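Local coordinates for lasso peptide isopeptidase AtxE2 (Asticcacaulis excentricus, PDB 5TXE), which hydrolyses the isopeptide bond of the lasso peptides astexin-2 and astexin-3, turning the threaded substrates into linear chains, at residues V434-S439 against G522-A527; L465-P470 against W497-T502; D528-V533 against A546-C551. The protein carries 1 engineered substitution. One frame throughout, in Å; residues are numbered along the deposited sequence.

Contact 1 (V434-S439 against G522-A527); sequences VIVQYS and GLTGLA. Engineered in segment 522-527: Ala527 (natural residue Ser).
The Tyr438 ring meets segment 522-527 by its edge: Leu526 O lies in the ring plane, 3.4 Å from CE2. Farther along that edge, OH stands 3.8 Å from CB of Ala527, while an aromatic side chain of the bound peptide packs edge-to-face with the ring. The Gln437 amide takes Thr524 O within its own plane, NE2 to O 2.8 Å in an almost straight bond (177° at the hydrogen). A cis peptide precedes Tyr438, whose CG occupies the crowded position between backbone N and carbonyl carbon (chi1 45°). Upstream of these residues, strands 431-436 and 521-525 are parallel neighbours in the alpha/beta-hydrolase sheet. Ala527, engineered from the serine nucleophile, sits at the nucleophile elbow with positive phi (62°), just before a helix, and Tyr438 stabilises the alkoxide intermediate. Within the two segments, Ile435 N donates to Gly522 O at 2.9 Å. Ile435 O is gripped twice, by Thr524 N nearly along the C=O axis (3.0 Å) and by Thr524 OG1 on a lone pair (2.8 Å). The segments splay, CA separations growing from 4.5 Å at Val434-Gly522 to 5.9 Å at Gln437-Gly525, and a water enters, accepting from Gln437 N and donating to Thr524 OG1. An alanine in place of Gln437 would remove the NE2 bond to Thr524 O and would probably loosen the hold between the two segments where they diverge.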
# COMPACT_ATOMS: atom_id res chain seq x y z
N VAL A 434 7.56 -4.11 -20.35
CA VAL A 434 6.91 -4.77 -19.21
C VAL A 434 6.08 -3.74 -18.47
O VAL A 434 6.55 -2.64 -18.15
CB VAL A 434 7.95 -5.38 -18.25
CG1 VAL A 434 7.27 -5.88 -16.99
CG2 VAL A 434 8.71 -6.48 -18.97
N ILE A 435 4.84 -4.09 -18.18
CA ILE A 435 3.90 -3.21 -17.47
C ILE A 435 3.80 -3.64 -16.00
O ILE A 435 3.54 -4.82 -15.72
CB ILE A 435 2.54 -3.25 -18.13
CG1 ILE A 435 2.65 -2.82 -19.60
CG2 ILE A 435 1.61 -2.35 -17.40
CD1 ILE A 435 1.40 -3.11 -20.41
N VAL A 436 4.05 -2.68 -15.11
CA VAL A 436 3.95 -2.83 -13.67
C VAL A 436 2.79 -1.93 -13.20
O VAL A 436 2.70 -0.78 -13.63
CB VAL A 436 5.23 -2.45 -13.00
CG1 VAL A 436 5.14 -2.52 -11.50
CG2 VAL A 436 6.34 -3.31 -13.48
N GLN A 437 1.91 -2.46 -12.34
CA GLN A 437 0.75 -1.76 -11.86
C GLN A 437 0.73 -1.62 -10.31
O GLN A 437 1.47 -2.30 -9.63
CB GLN A 437 -0.50 -2.54 -12.27
CG GLN A 437 -0.53 -3.06 -13.68
CD GLN A 437 -1.85 -3.75 -13.95
OE1 GLN A 437 -2.91 -3.11 -14.02
NE2 GLN A 437 -1.81 -5.07 -14.07
N TYR A 438 -0.17 -0.81 -9.72
CA TYR A 438 -1.10 0.07 -10.42
C TYR A 438 -1.11 1.46 -9.82
O TYR A 438 -2.08 2.20 -10.02
CB TYR A 438 -2.53 -0.46 -10.41
CG TYR A 438 -3.05 -0.99 -9.07
CD1 TYR A 438 -3.70 -0.15 -8.15
CD2 TYR A 438 -2.88 -2.34 -8.73
CE1 TYR A 438 -4.17 -0.65 -6.95
CE2 TYR A 438 -3.37 -2.84 -7.54
CZ TYR A 438 -4.02 -2.01 -6.66
OH TYR A 438 -4.50 -2.51 -5.48
N SER A 439 -0.05 1.79 -9.08
CA SER A 439 0.19 3.15 -8.65
C SER A 439 1.63 3.55 -8.89
O SER A 439 2.57 2.77 -8.68
CB SER A 439 -0.22 3.46 -7.21
OG SER A 439 0.01 2.41 -6.36
N GLY A 522 4.84 -7.51 -21.94
CA GLY A 522 4.59 -8.28 -20.75
C GLY A 522 3.73 -7.51 -19.79
O GLY A 522 3.83 -6.28 -19.70
N LEU A 523 2.91 -8.23 -19.03
CA LEU A 523 2.05 -7.62 -18.07
C LEU A 523 2.20 -8.30 -16.69
O LEU A 523 2.20 -9.51 -16.64
CB LEU A 523 0.62 -7.73 -18.54
CG LEU A 523 -0.45 -7.16 -17.68
CD1 LEU A 523 -0.34 -5.64 -17.56
CD2 LEU A 523 -1.81 -7.53 -18.25
N THR A 524 2.27 -7.49 -15.62
CA THR A 524 2.36 -7.98 -14.27
C THR A 524 1.18 -7.43 -13.48
O THR A 524 0.63 -6.41 -13.82
CB THR A 524 3.64 -7.57 -13.53
OG1 THR A 524 3.67 -6.17 -13.32
CG2 THR A 524 4.84 -7.95 -14.29
N GLY A 525 0.79 -8.12 -12.42
CA GLY A 525 -0.20 -7.59 -11.51
C GLY A 525 -0.27 -8.30 -10.16
O GLY A 525 0.02 -9.49 -10.05
N LEU A 526 -0.59 -7.52 -9.13
CA LEU A 526 -0.89 -7.99 -7.80
C LEU A 526 -2.13 -7.24 -7.34
O LEU A 526 -2.33 -6.07 -7.64
CB LEU A 526 0.29 -7.71 -6.88
CG LEU A 526 0.07 -8.05 -5.41
CD1 LEU A 526 1.40 -8.48 -4.80
CD2 LEU A 526 -0.47 -6.87 -4.61
N ALA A 527 -2.99 -7.93 -6.60
CA ALA A 527 -4.23 -7.37 -6.07
C ALA A 527 -5.15 -6.92 -7.22
O ALA A 527 -5.43 -7.71 -8.11
CB ALA A 527 -3.92 -6.25 -5.08
O HOH W 1 2.35 -5.00 -11.23
O HOH W 2 -0.39 -4.82 -9.54

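Contact 2 (L465-P470 against W497-T502); sequences LSFHSP and WNILHT
Past the end of strand 463-467 the chain comes close to helix 494-512, the CA atoms of Ser469 and Ile499 6.9 Å apart. This is a helix-on-sheet layer of the alpha/beta-hydrolase fold: the helix belongs to the connection from strand 463-467 to strand 521-525, both parallel to strand 431-436 between them. No hydrogen bond joins the segments, so the evidence lies in how the side chains meet. Phe467 has its CB bond directed toward the helix and CG anti to the backbone N (chi1 -177°), and the ring arrives edge first: CE1 is 4.0 Å from Thr502 CG2, which lies in the ring plane. On the same leading edge CE2 touches Ile499 CG2, also at 4.0 Å, so that the ring tip bridges one helical turn. Ser469 CA covers one face of the ring, 3.7 Å above its plane and offset toward the rim. The hydroxyl of Ser469, whose backbone is hydrogen-bonded to that of Tyr438, rests against the other branch of the isoleucine, OG to Ile499 CG1 3.9 Å. Pro470 meets the helix tip to tip, CG lying 3.8 Å from Thr502 OG1 and 4.1 Å from Asn498 ND2; Val415 of strand 414-421 touches both Pro470 and Thr502. Thr502 OG1 is also hydrogen-bonded to Asn409 ND2, and it donates back to Asn498 O at 2.6 Å from above the carbonyl plane.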
# COMPACT_ATOMS: atom_id res chain seq x y z
N LEU A 465 6.62 0.33 -18.14
CA LEU A 465 5.54 1.22 -17.92
C LEU A 465 5.05 1.00 -16.51
O LEU A 465 4.46 -0.03 -16.21
CB LEU A 465 4.43 0.98 -18.92
CG LEU A 465 3.18 1.84 -18.78
CD1 LEU A 465 3.45 3.29 -19.03
CD2 LEU A 465 2.14 1.33 -19.77
N SER A 466 5.27 1.99 -15.68
CA SER A 466 4.73 2.04 -14.35
C SER A 466 3.38 2.73 -14.44
O SER A 466 3.27 3.96 -14.45
CB SER A 466 5.69 2.81 -13.44
OG SER A 466 5.24 2.84 -12.12
N PHE A 467 2.35 1.89 -14.49
CA PHE A 467 0.96 2.27 -14.71
C PHE A 467 0.27 2.78 -13.50
O PHE A 467 0.31 2.15 -12.47
CB PHE A 467 0.21 1.02 -15.13
CG PHE A 467 -1.22 1.22 -15.47
CD1 PHE A 467 -1.62 2.21 -16.35
CD2 PHE A 467 -2.16 0.34 -15.00
CE1 PHE A 467 -2.97 2.37 -16.69
CE2 PHE A 467 -3.51 0.47 -15.35
CZ PHE A 467 -3.91 1.48 -16.21
N HIS A 468 -0.36 3.93 -13.63
CA HIS A 468 -1.15 4.46 -12.58
C HIS A 468 -2.57 4.34 -13.00
O HIS A 468 -3.05 5.06 -13.83
CB HIS A 468 -0.82 5.89 -12.28
CG HIS A 468 -1.48 6.37 -11.04
ND1 HIS A 468 -0.87 6.28 -9.81
CD2 HIS A 468 -2.73 6.86 -10.82
CE1 HIS A 468 -1.70 6.71 -8.87
NE2 HIS A 468 -2.84 7.08 -9.46
N SER A 469 -3.26 3.41 -12.41
CA SER A 469 -4.59 3.12 -12.84
C SER A 469 -5.48 4.38 -12.81
O SER A 469 -5.48 5.11 -11.83
CB SER A 469 -5.19 2.08 -11.90
OG SER A 469 -6.30 1.53 -12.57
N PRO A 470 -6.30 4.59 -13.85
CA PRO A 470 -7.06 5.82 -13.84
C PRO A 470 -8.37 5.73 -13.06
O PRO A 470 -8.84 4.64 -12.71
CB PRO A 470 -7.37 6.01 -15.33
CG PRO A 470 -7.59 4.62 -15.80
CD PRO A 470 -6.52 3.83 -15.09
N TRP A 497 -12.88 -2.97 -18.40
CA TRP A 497 -12.63 -2.56 -19.82
C TRP A 497 -11.97 -1.18 -19.93
O TRP A 497 -11.12 -0.96 -20.77
CB TRP A 497 -13.91 -2.54 -20.62
CG TRP A 497 -14.35 -3.85 -21.10
CD1 TRP A 497 -15.47 -4.59 -20.69
CD2 TRP A 497 -13.75 -4.59 -22.14
NE1 TRP A 497 -15.55 -5.74 -21.43
CE2 TRP A 497 -14.50 -5.76 -22.33
CE3 TRP A 497 -12.62 -4.37 -22.93
CZ2 TRP A 497 -14.17 -6.69 -23.26
CZ3 TRP A 497 -12.30 -5.30 -23.87
CH2 TRP A 497 -13.06 -6.45 -24.03
N ASN A 498 -12.39 -0.24 -19.11
CA ASN A 498 -11.74 1.10 -19.13
C ASN A 498 -10.26 0.98 -18.79
O ASN A 498 -9.38 1.68 -19.37
CB ASN A 498 -12.43 2.02 -18.11
CG ASN A 498 -11.72 3.39 -17.95
OD1 ASN A 498 -11.40 4.08 -18.93
ND2 ASN A 498 -11.49 3.78 -16.68
N ILE A 499 -9.97 0.13 -17.80
CA ILE A 499 -8.56 -0.12 -17.49
C ILE A 499 -7.80 -0.75 -18.65
O ILE A 499 -6.70 -0.32 -19.02
CB ILE A 499 -8.43 -0.94 -16.18
CG1 ILE A 499 -8.87 -0.05 -15.03
CG2 ILE A 499 -6.97 -1.36 -15.97
CD1 ILE A 499 -9.26 -0.82 -13.81
N LEU A 500 -8.37 -1.79 -19.22
CA LEU A 500 -7.66 -2.49 -20.29
C LEU A 500 -7.47 -1.57 -21.51
O LEU A 500 -6.38 -1.55 -22.13
CB LEU A 500 -8.42 -3.71 -20.70
CG LEU A 500 -7.85 -4.48 -21.87
CD1 LEU A 500 -6.48 -5.01 -21.59
CD2 LEU A 500 -8.74 -5.64 -22.21
N HIS A 501 -8.51 -0.81 -21.83
CA HIS A 501 -8.41 0.12 -22.96
C HIS A 501 -7.40 1.18 -22.68
O HIS A 501 -6.69 1.61 -23.59
CB HIS A 501 -9.74 0.79 -23.24
CG HIS A 501 -10.78 -0.09 -23.87
ND1 HIS A 501 -10.49 -1.03 -24.85
CD2 HIS A 501 -12.11 -0.13 -23.71
CE1 HIS A 501 -11.60 -1.61 -25.24
NE2 HIS A 501 -12.60 -1.09 -24.56
N THR A 502 -7.25 1.58 -21.43
CA THR A 502 -6.21 2.57 -21.09
C THR A 502 -4.84 2.00 -21.29
O THR A 502 -3.96 2.66 -21.80
CB THR A 502 -6.34 3.08 -19.65
OG1 THR A 502 -7.64 3.62 -19.47
CG2 THR A 502 -5.31 4.15 -19.33

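Contact 3 (D528-V533 against A546-C551); sequences DGATTV and AVTSSC
Helix 528-539 follows directly on the nucleophile position, and its first turns pack on the next strand of the beta-alpha-beta unit 521-525, 528-539, 545-548, the core crossover of an alpha/beta hydrolase. The short axes run 8.7 Å apart at 143°, obliquely antiparallel, and the closest CA pair is Ala530-Thr548 at 5.6 Å. Apolar contact comes from Val533, whose CG1, anti to the backbone N, meets Ala546 CB at 4.1 Å. A separate methyl-to-carbonyl contact puts Val533 CG2 4.1 Å from Val547 O. Methyl-to-hydroxyl packing falls to Ala530, whose CB lies 3.4 Å from Thr548 OG1 and 3.7 Å from Ser550 OG. With just a methyl here, the helix sits close over the strand end. Ser550 reaches the region of the active site, its side chain about 4 Å from that of Glu610, the probable acid of the charge relay. No hydrogen bond crosses between the segments. Within segment 546-551, Thr548 OG1, anti to its backbone N, donates to Ser550 O at 2.9 Å, linking the strand's last residue to the loop that follows; that oxygen, also hydrogen-bonded to His534 NE2, receives the hydroxyl in its carbonyl plane, on a lone pair (139° at O).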
# COMPACT_ATOMS: atom_id res chain seq x y z
N ASP A 528 -5.50 -5.64 -7.30
CA ASP A 528 -6.41 -5.21 -8.34
C ASP A 528 -5.75 -5.38 -9.70
O ASP A 528 -6.39 -5.70 -10.64
CB ASP A 528 -6.94 -3.79 -8.09
CG ASP A 528 -8.17 -3.48 -8.96
OD1 ASP A 528 -9.17 -4.21 -8.81
OD2 ASP A 528 -8.10 -2.59 -9.85
N GLY A 529 -4.43 -5.28 -9.75
CA GLY A 529 -3.70 -5.53 -10.95
C GLY A 529 -3.72 -6.97 -11.37
O GLY A 529 -3.58 -7.23 -12.57
N ALA A 530 -3.88 -7.90 -10.42
CA ALA A 530 -4.00 -9.29 -10.80
C ALA A 530 -5.28 -9.49 -11.57
O ALA A 530 -5.30 -10.25 -12.54
CB ALA A 530 -4.00 -10.19 -9.59
N THR A 531 -6.35 -8.88 -11.10
CA THR A 531 -7.66 -8.98 -11.78
C THR A 531 -7.50 -8.48 -13.23
O THR A 531 -8.04 -9.05 -14.19
CB THR A 531 -8.69 -8.15 -11.03
OG1 THR A 531 -8.66 -8.49 -9.63
CG2 THR A 531 -10.09 -8.34 -11.54
N THR A 532 -6.73 -7.41 -13.39
CA THR A 532 -6.52 -6.84 -14.71
C THR A 532 -5.74 -7.80 -15.55
O THR A 532 -5.98 -7.93 -16.70
CB THR A 532 -5.82 -5.45 -14.59
OG1 THR A 532 -6.74 -4.51 -14.07
CG2 THR A 532 -5.29 -4.96 -15.90
N VAL A 533 -4.78 -8.49 -14.97
CA VAL A 533 -4.07 -9.48 -15.73
C VAL A 533 -4.98 -10.56 -16.24
O VAL A 533 -4.85 -10.98 -17.38
CB VAL A 533 -3.00 -10.17 -14.93
CG1 VAL A 533 -2.37 -11.29 -15.73
CG2 VAL A 533 -1.93 -9.16 -14.54
N ALA A 546 3.00 -12.91 -19.08
CA ALA A 546 2.44 -12.31 -17.89
C ALA A 546 2.94 -12.96 -16.62
O ALA A 546 3.37 -14.13 -16.64
CB ALA A 546 0.94 -12.31 -17.96
N VAL A 547 2.91 -12.18 -15.54
CA VAL A 547 3.18 -12.61 -14.22
C VAL A 547 2.09 -12.06 -13.33
O VAL A 547 1.68 -10.92 -13.50
CB VAL A 547 4.52 -12.11 -13.72
CG1 VAL A 547 4.75 -12.56 -12.28
CG2 VAL A 547 5.64 -12.68 -14.61
N THR A 548 1.57 -12.89 -12.40
CA THR A 548 0.60 -12.44 -11.40
C THR A 548 0.98 -13.01 -10.03
O THR A 548 1.60 -14.06 -9.96
CB THR A 548 -0.82 -12.82 -11.82
OG1 THR A 548 -1.72 -12.33 -10.86
CG2 THR A 548 -1.07 -14.33 -11.84
N SER A 549 0.63 -12.35 -8.96
CA SER A 549 0.91 -12.85 -7.62
C SER A 549 -0.22 -13.73 -7.08
O SER A 549 -0.04 -14.43 -6.10
CB SER A 549 1.05 -11.71 -6.67
OG SER A 549 -0.23 -11.12 -6.48
N SER A 550 -1.36 -13.71 -7.73
CA SER A 550 -2.46 -14.53 -7.33
C SER A 550 -3.36 -14.93 -8.50
O SER A 550 -3.31 -14.34 -9.58
CB SER A 550 -3.32 -13.82 -6.29
OG SER A 550 -3.89 -12.64 -6.85
N CYS A 551 -4.17 -15.95 -8.26
CA CYS A 551 -5.16 -16.42 -9.17
C CYS A 551 -6.22 -17.14 -8.26
O CYS A 551 -5.87 -17.64 -7.18
CB CYS A 551 -4.50 -17.34 -10.19
SG CYS A 551 -5.43 -17.52 -11.74

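In the fold
Following the chain, the first segment of these contacts lies on strand 431-436, after strands 401-408 and 414-421 of the same mixed sheet; contact 1 closes at strand 521-525, across 82 residues. Nested within that loop, contact 2 closes a shorter one of 26 residues, setting helix 494-512 beside the end of strand 463-467. Contact 3 follows in series, closing a loop of 12 residues between segments 528-533 and 546-551, which includes the rest of helix 528-539. Strands 463-467 and 431-436 are joined by probable backbone hydrogen bonds such as Val436 O to Phe467 N, and strands 521-525 and 545-548 by Leu523 O to Val547 N. The helices meet where Ile499 touches Thr532, linking contacts 2 and 3.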